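Local coordinates for sigma-54 interaction domain protein (Enterococcus faecalis, PDB 3GDW) that is of unknown function but carries a PTS fructose IIA-type domain, here crystallised alone, within a larger protein that probably binds ATP and DNA, at residues V7-L21 against T30-M42. Sequence-based numbering, arbitrary orientation.
Sequences VFVLMHGDSTASSML and TSIGTAMNMPLTM
Thr34, Met36 and Met38 give their backbone N-H groups to the carbonyls of Val7, Val9 and Met11, while Val9, Met11 and Gly13 donate to those of Thr34, Met36 and Met38; these hydrogen bonds set strands 7-12 and 34-38 parallel, 15° between their directions. The bond from Met11 N to Met36 O is weak at 3.4 Å, whereas Gly13 N reaches Met38 O at 2.8 Å from 48° above the carbonyl plane. A water links Val7 O with Thr34 OG1.

A second polar set closes on the helix start. Asn37 sets its amide against the first turn: OD1 accepts Ser18 N (3.2 Å), and ND2 donates to Ser18 OG (3.0 Å), which lies in the amide plane. Two bonds to one residue thus fix the amide's rotation.

Apolar contacts occur on both faces. Beside Asn37, Ala35 CB packs under the helix, 3.5 Å from Ser18 CA and 3.7 Å from Leu21 CD2. On the other face, Phe8 CD1 lies 3.6 Å from Thr34 CB, the two side chains side by side, and Leu10 CD1 touches Met36 CG. Met38, a selenomethionine bent at chi3 (76°), lays CE over one face of the His12 imidazole, a CH-pi contact 3.6 Å from the centroid.

The segments supply both strands and the helix start of the beta-alpha-beta unit 6-12, 16-28, 34-38. Strand 34-38 edges the chain's four-stranded parallel sheet; strand 6-12 pairs on its other side with strand 66-70. Helix 44-57 covers the Phe8, Met36 and Met38 face; helix 16-28 packs on the other, where N-cap Ser15 and helical Thr16 and Ser19 hydrogen-bond to the second subunit.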
ATOM      1  N   VAL B   7       0.597 -12.867 -11.362  1.00 26.92           N
ATOM      2  CA  VAL B   7       0.751 -11.726 -10.435  1.00 26.16           C
ATOM      3  C   VAL B   7       1.418 -12.195  -9.149  1.00 26.53           C
ATOM      4  O   VAL B   7       0.945 -13.147  -8.504  1.00 26.15           O
ATOM      5  CB  VAL B   7      -0.591 -11.066 -10.110  1.00 26.07           C
ATOM      6  CG1 VAL B   7      -0.394  -9.805  -9.221  1.00 24.15           C
ATOM      7  CG2 VAL B   7      -1.293 -10.678 -11.382  1.00 24.62           C
ATOM      8  N   PHE B   8       2.528 -11.546  -8.795  1.00 25.74           N
ATOM      9  CA  PHE B   8       3.219 -11.845  -7.545  1.00 25.91           C
ATOM     10  C   PHE B   8       3.285 -10.586  -6.706  1.00 25.96           C
ATOM     11  O   PHE B   8       3.675  -9.509  -7.211  1.00 25.76           O
ATOM     12  CB  PHE B   8       4.640 -12.378  -7.817  1.00 26.51           C
ATOM     13  CG  PHE B   8       4.656 -13.754  -8.436  1.00 28.17           C
ATOM     14  CD1 PHE B   8       4.905 -14.882  -7.650  1.00 30.19           C
ATOM     15  CD2 PHE B   8       4.399 -13.919  -9.801  1.00 30.48           C
ATOM     16  CE1 PHE B   8       4.922 -16.176  -8.231  1.00 30.53           C
ATOM     17  CE2 PHE B   8       4.398 -15.188 -10.390  1.00 31.73           C
ATOM     18  CZ  PHE B   8       4.664 -16.321  -9.603  1.00 31.38           C
ATOM     19  N   VAL B   9       2.887 -10.701  -5.439  1.00 24.97           N
ATOM     20  CA  VAL B   9       2.890  -9.531  -4.549  1.00 25.74           C
ATOM     21  C   VAL B   9       3.995  -9.724  -3.508  1.00 26.00           C
ATOM     22  O   VAL B   9       3.928 -10.661  -2.713  1.00 25.43           O
ATOM     23  CB  VAL B   9       1.495  -9.327  -3.817  1.00 25.74           C
ATOM     24  CG1 VAL B   9       1.503  -8.051  -3.023  1.00 25.15           C
ATOM     25  CG2 VAL B   9       0.311  -9.330  -4.813  1.00 25.45           C
ATOM     26  N   LEU B  10       5.005  -8.846  -3.517  1.00 26.39           N
ATOM     27  CA  LEU B  10       6.153  -8.971  -2.604  1.00 26.97           C
ATOM     28  C   LEU B  10       6.317  -7.703  -1.796  1.00 26.73           C
ATOM     29  O   LEU B  10       6.481  -6.620  -2.374  1.00 26.63           O
ATOM     30  CB  LEU B  10       7.454  -9.244  -3.382  1.00 27.36           C
ATOM     31  CG  LEU B  10       7.777 -10.732  -3.595  1.00 30.33           C
ATOM     32  CD1 LEU B  10       6.819 -11.342  -4.578  1.00 33.79           C
ATOM     33  CD2 LEU B  10       9.224 -10.928  -4.077  1.00 33.81           C
HETATM   34  N   MSE B  11       6.261  -7.822  -0.463  1.00 26.46           N
HETATM   35  CA  MSE B  11       6.328  -6.631   0.418  1.00 26.56           C
HETATM   36  C   MSE B  11       7.097  -6.862   1.713  1.00 25.54           C
HETATM   37  O   MSE B  11       7.222  -7.993   2.185  1.00 25.79           O
HETATM   38  CB  MSE B  11       4.904  -6.099   0.736  1.00 26.02           C
HETATM   39  CG  MSE B  11       4.183  -5.597  -0.488  1.00 28.54           C
HETATM   40 SE   MSE B  11       2.371  -5.087  -0.159  0.75 32.49          SE
HETATM   41  CE  MSE B  11       1.944  -4.582  -1.987  1.00 27.51           C
ATOM     42  N   HIS B  12       7.614  -5.784   2.284  1.00 24.99           N
ATOM     43  CA  HIS B  12       8.302  -5.851   3.555  1.00 25.04           C
ATOM     44  C   HIS B  12       7.295  -6.105   4.677  1.00 25.67           C
ATOM     45  O   HIS B  12       6.194  -5.550   4.644  1.00 26.51           O
ATOM     46  CB  HIS B  12       8.992  -4.517   3.828  1.00 25.07           C
ATOM     47  CG  HIS B  12      10.103  -4.212   2.877  1.00 25.39           C
ATOM     48  ND1 HIS B  12       9.896  -4.030   1.524  1.00 24.50           N
ATOM     49  CD2 HIS B  12      11.428  -4.018   3.091  1.00 24.62           C
ATOM     50  CE1 HIS B  12      11.053  -3.753   0.942  1.00 26.06           C
ATOM     51  NE2 HIS B  12      11.999  -3.748   1.872  1.00 24.55           N
ATOM     52  N   GLY B  13       7.677  -6.903   5.672  1.00 25.40           N
ATOM     53  CA  GLY B  13       6.844  -7.081   6.858  1.00 25.18           C
ATOM     54  C   GLY B  13       6.260  -8.472   6.867  1.00 25.14           C
ATOM     55  O   GLY B  13       6.501  -9.236   5.936  1.00 24.21           O
ATOM     56  N   ASP B  14       5.493  -8.796   7.917  1.00 24.83           N
ATOM     57  CA  ASP B  14       5.044 -10.168   8.137  1.00 25.23           C
ATOM     58  C   ASP B  14       3.862 -10.624   7.291  1.00 25.56           C
ATOM     59  O   ASP B  14       3.773 -11.806   6.975  1.00 25.33           O
ATOM     60  CB  ASP B  14       4.724 -10.399   9.622  1.00 25.95           C
ATOM     61  CG  ASP B  14       5.976 -10.360  10.508  1.00 27.32           C
ATOM     62  OD1 ASP B  14       7.099 -10.524   9.997  1.00 26.94           O
ATOM     63  OD2 ASP B  14       5.828 -10.175  11.721  1.00 31.40           O
ATOM     64  N   SER B  15       2.920  -9.716   6.979  1.00 25.13           N
ATOM     65  CA  SER B  15       1.664 -10.125   6.340  1.00 25.14           C
ATOM     66  C   SER B  15       0.992  -9.057   5.470  1.00 24.80           C
ATOM     67  O   SER B  15      -0.175  -9.207   5.096  1.00 25.32           O
ATOM     68  CB  SER B  15       0.657 -10.609   7.392  1.00 25.58           C
ATOM     69  OG  SER B  15       0.214  -9.525   8.192  1.00 26.56           O
ATOM     70  N   THR B  16       1.724  -8.013   5.109  1.00 24.38           N
ATOM     71  CA  THR B  16       1.142  -6.971   4.263  1.00 24.14           C
ATOM     72  C   THR B  16       0.778  -7.513   2.898  1.00 24.97           C
ATOM     73  O   THR B  16      -0.367  -7.330   2.449  1.00 24.87           O
ATOM     74  CB  THR B  16       2.077  -5.782   4.081  1.00 23.37           C
ATOM     75  OG1 THR B  16       2.519  -5.382   5.375  1.00 23.09           O
ATOM     76  CG2 THR B  16       1.326  -4.617   3.423  1.00 23.90           C
ATOM     77  N   ALA B  17       1.732  -8.160   2.237  1.00 24.23           N
ATOM     78  CA  ALA B  17       1.475  -8.684   0.895  1.00 24.63           C
ATOM     79  C   ALA B  17       0.323  -9.703   0.913  1.00 24.63           C
ATOM     80  O   ALA B  17      -0.597  -9.625   0.063  1.00 24.03           O
ATOM     81  CB  ALA B  17       2.750  -9.316   0.277  1.00 24.77           C
ATOM     82  N   SER B  18       0.377 -10.660   1.856  1.00 23.94           N
ATOM     83  CA  SER B  18      -0.610 -11.733   1.887  1.00 24.10           C
ATOM     84  C   SER B  18      -2.007 -11.226   2.264  1.00 24.56           C
ATOM     85  O   SER B  18      -2.997 -11.683   1.711  1.00 24.79           O
ATOM     86  CB  SER B  18      -0.172 -12.900   2.796  1.00 24.09           C
ATOM     87  OG  SER B  18       0.235 -12.438   4.086  1.00 23.96           O
ATOM     88  N   SER B  19      -2.076 -10.302   3.214  1.00 24.72           N
ATOM     89  CA  SER B  19      -3.361  -9.733   3.632  1.00 24.55           C
ATOM     90  C   SER B  19      -3.991  -8.884   2.516  1.00 25.56           C
ATOM     91  O   SER B  19      -5.208  -8.942   2.318  1.00 24.72           O
ATOM     92  CB  SER B  19      -3.153  -8.879   4.871  1.00 24.33           C
ATOM     93  OG  SER B  19      -4.367  -8.350   5.339  1.00 25.41           O
HETATM   94  N   MSE B  20      -3.182  -8.080   1.824  1.00 24.36           N
HETATM   95  CA  MSE B  20      -3.703  -7.347   0.668  1.00 25.96           C
HETATM   96  C   MSE B  20      -4.218  -8.275  -0.411  1.00 25.55           C
HETATM   97  O   MSE B  20      -5.274  -7.996  -0.990  1.00 25.62           O
HETATM   98  CB  MSE B  20      -2.651  -6.452   0.016  1.00 25.98           C
HETATM   99  CG  MSE B  20      -2.477  -5.151   0.625  1.00 28.51           C
HETATM  100 SE   MSE B  20      -1.220  -4.136  -0.481  0.75 30.36          SE
HETATM  101  CE  MSE B  20      -1.033  -2.709   0.802  1.00 29.89           C
ATOM    102  N   LEU B  21      -3.468  -9.354  -0.688  1.00 24.14           N
ATOM    103  CA  LEU B  21      -3.899 -10.335  -1.705  1.00 24.66           C
ATOM    104  C   LEU B  21      -5.183 -11.064  -1.285  1.00 24.30           C
ATOM    105  O   LEU B  21      -6.077 -11.270  -2.117  1.00 24.09           O
ATOM    106  CB  LEU B  21      -2.792 -11.359  -2.045  1.00 22.98           C
ATOM    107  CG  LEU B  21      -3.107 -12.407  -3.128  1.00 24.94           C
ATOM    108  CD1 LEU B  21      -3.425 -11.740  -4.456  1.00 21.78           C
ATOM    109  CD2 LEU B  21      -1.953 -13.417  -3.303  1.00 24.27           C
ATOM    110  N   THR B  30     -11.705 -15.139  -6.460  1.00 34.34           N
ATOM    111  CA  THR B  30     -10.680 -15.891  -7.187  1.00 35.01           C
ATOM    112  C   THR B  30      -9.554 -16.288  -6.239  1.00 35.27           C
ATOM    113  O   THR B  30      -9.361 -15.658  -5.194  1.00 34.51           O
ATOM    114  CB  THR B  30     -10.087 -15.051  -8.357  1.00 35.00           C
ATOM    115  OG1 THR B  30      -9.178 -15.851  -9.126  1.00 35.97           O
ATOM    116  CG2 THR B  30      -9.351 -13.847  -7.833  1.00 35.50           C
ATOM    117  N   SER B  31      -8.790 -17.318  -6.591  1.00 35.62           N
ATOM    118  CA  SER B  31      -7.626 -17.646  -5.772  1.00 36.59           C
ATOM    119  C   SER B  31      -6.307 -17.487  -6.538  1.00 36.28           C
ATOM    120  O   SER B  31      -5.253 -17.966  -6.096  1.00 36.03           O
ATOM    121  CB  SER B  31      -7.764 -19.023  -5.107  1.00 36.84           C
ATOM    122  OG  SER B  31      -8.155 -19.987  -6.057  1.00 40.48           O
ATOM    123  N   ILE B  32      -6.353 -16.760  -7.654  1.00 35.60           N
ATOM    124  CA  ILE B  32      -5.128 -16.544  -8.432  1.00 34.76           C
ATOM    125  C   ILE B  32      -4.247 -15.441  -7.802  1.00 33.61           C
ATOM    126  O   ILE B  32      -4.728 -14.619  -7.026  1.00 33.62           O
ATOM    127  CB  ILE B  32      -5.420 -16.257  -9.928  1.00 35.23           C
ATOM    128  CG1 ILE B  32      -6.037 -14.880 -10.104  1.00 34.73           C
ATOM    129  CG2 ILE B  32      -6.326 -17.365 -10.547  1.00 35.25           C
ATOM    130  CD1 ILE B  32      -5.437 -14.137 -11.230  1.00 35.07           C
ATOM    131  N   GLY B  33      -2.964 -15.430  -8.135  1.00 32.77           N
ATOM    132  CA  GLY B  33      -2.024 -14.485  -7.526  1.00 32.06           C
ATOM    133  C   GLY B  33      -1.265 -15.176  -6.406  1.00 31.55           C
ATOM    134  O   GLY B  33      -1.763 -16.116  -5.786  1.00 31.10           O
ATOM    135  N   THR B  34      -0.058 -14.693  -6.144  1.00 30.41           N
ATOM    136  CA  THR B  34       0.822 -15.266  -5.151  1.00 29.33           C
ATOM    137  C   THR B  34       1.378 -14.130  -4.322  1.00 29.11           C
ATOM    138  O   THR B  34       1.865 -13.145  -4.889  1.00 28.22           O
ATOM    139  CB  THR B  34       1.984 -16.013  -5.841  1.00 29.15           C
ATOM    140  OG1 THR B  34       1.442 -17.102  -6.589  1.00 30.55           O
ATOM    141  CG2 THR B  34       2.984 -16.540  -4.829  1.00 29.39           C
ATOM    142  N   ALA B  35       1.298 -14.252  -2.989  1.00 28.16           N
ATOM    143  CA  ALA B  35       1.918 -13.240  -2.111  1.00 27.00           C
ATOM    144  C   ALA B  35       3.110 -13.813  -1.341  1.00 26.95           C
ATOM    145  O   ALA B  35       3.084 -14.983  -0.929  1.00 25.60           O
ATOM    146  CB  ALA B  35       0.894 -12.639  -1.149  1.00 26.55           C
HETATM  147  N   MSE B  36       4.145 -12.989  -1.132  1.00 25.36           N
HETATM  148  CA  MSE B  36       5.297 -13.430  -0.349  1.00 26.12           C
HETATM  149  C   MSE B  36       5.663 -12.270   0.534  1.00 24.65           C
HETATM  150  O   MSE B  36       5.799 -11.156   0.040  1.00 22.78           O
HETATM  151  CB  MSE B  36       6.493 -13.710  -1.269  1.00 26.96           C
HETATM  152  CG  MSE B  36       6.118 -14.496  -2.524  1.00 31.81           C
HETATM  153 SE   MSE B  36       7.693 -15.294  -3.340  0.75 41.20          SE
HETATM  154  CE  MSE B  36       6.890 -17.044  -3.674  1.00 39.35           C
ATOM    155  N   ASN B  37       5.857 -12.538   1.819  1.00 24.06           N
ATOM    156  CA  ASN B  37       6.146 -11.481   2.781  1.00 23.97           C
ATOM    157  C   ASN B  37       7.612 -11.564   3.100  1.00 24.54           C
ATOM    158  O   ASN B  37       8.123 -12.652   3.333  1.00 24.05           O
ATOM    159  CB  ASN B  37       5.328 -11.675   4.061  1.00 23.70           C
ATOM    160  CG  ASN B  37       3.822 -11.686   3.793  1.00 23.41           C
ATOM    161  OD1 ASN B  37       3.242 -10.679   3.362  1.00 21.86           O
ATOM    162  ND2 ASN B  37       3.206 -12.838   3.983  1.00 21.08           N
HETATM  163  N   MSE B  38       8.302 -10.428   3.110  1.00 25.08           N
HETATM  164  CA  MSE B  38       9.708 -10.427   3.498  1.00 25.67           C
HETATM  165  C   MSE B  38       9.844  -9.861   4.901  1.00 26.12           C
HETATM  166  O   MSE B  38       9.803  -8.634   5.077  1.00 25.56           O
HETATM  167  CB  MSE B  38      10.560  -9.602   2.534  1.00 25.70           C
HETATM  168  CG  MSE B  38      12.069  -9.756   2.819  1.00 27.83           C
HETATM  169 SE   MSE B  38      13.104  -8.788   1.476  0.75 31.74          SE
HETATM  170  CE  MSE B  38      12.787  -6.993   2.176  1.00 33.11           C
ATOM    171  N   PRO B  39      10.007 -10.748   5.905  1.00 26.20           N
ATOM    172  CA  PRO B  39      10.080 -10.210   7.238  1.00 26.60           C
ATOM    173  C   PRO B  39      11.409  -9.489   7.427  1.00 27.33           C
ATOM    174  O   PRO B  39      12.341  -9.618   6.612  1.00 26.28           O
ATOM    175  CB  PRO B  39       9.944 -11.457   8.142  1.00 27.54           C
ATOM    176  CG  PRO B  39      10.516 -12.592   7.311  1.00 27.28           C
ATOM    177  CD  PRO B  39      10.080 -12.229   5.886  1.00 26.72           C
ATOM    178  N   LEU B  40      11.485  -8.677   8.460  1.00 28.12           N
ATOM    179  CA  LEU B  40      12.597  -7.738   8.537  1.00 29.38           C
ATOM    180  C   LEU B  40      13.969  -8.402   8.708  1.00 29.46           C
ATOM    181  O   LEU B  40      14.958  -7.848   8.285  1.00 29.36           O
ATOM    182  CB  LEU B  40      12.333  -6.626   9.571  1.00 30.61           C
ATOM    183  CG  LEU B  40      11.289  -5.571   9.116  1.00 32.86           C
ATOM    184  CD1 LEU B  40      10.991  -4.546  10.201  1.00 34.27           C
ATOM    185  CD2 LEU B  40      11.677  -4.850   7.770  1.00 35.58           C
ATOM    186  N   THR B  41      14.012  -9.606   9.275  1.00 29.53           N
ATOM    187  CA  THR B  41      15.280 -10.333   9.433  1.00 30.19           C
ATOM    188  C   THR B  41      15.718 -11.051   8.153  1.00 29.04           C
ATOM    189  O   THR B  41      16.805 -11.593   8.120  1.00 29.37           O
ATOM    190  CB  THR B  41      15.166 -11.384  10.526  1.00 30.23           C
ATOM    191  OG1 THR B  41      14.014 -12.186  10.264  1.00 34.27           O
ATOM    192  CG2 THR B  41      14.997 -10.729  11.888  1.00 31.59           C
HETATM  193  N   MSE B  42      14.875 -11.080   7.113  1.00 27.47           N
HETATM  194  CA  MSE B  42      15.200 -11.825   5.891  1.00 26.27           C
HETATM  195  C   MSE B  42      16.029 -10.987   4.927  1.00 26.18           C
HETATM  196  O   MSE B  42      15.651  -9.877   4.613  1.00 24.62           O
HETATM  197  CB  MSE B  42      13.930 -12.332   5.179  1.00 26.03           C
HETATM  198  CG  MSE B  42      14.215 -12.915   3.783  1.00 25.85           C
HETATM  199 SE   MSE B  42      12.646 -13.836   3.011  0.75 26.94          SE
HETATM  200  CE  MSE B  42      12.733 -15.538   3.958  1.00 25.60           C
TER
HETATM  201  O   HOH W   1       0.820 -16.102  -9.081  1.00 40.73           O
HETATM  202  O   HOH W   2       9.197  -8.629  10.147  1.00 31.53           O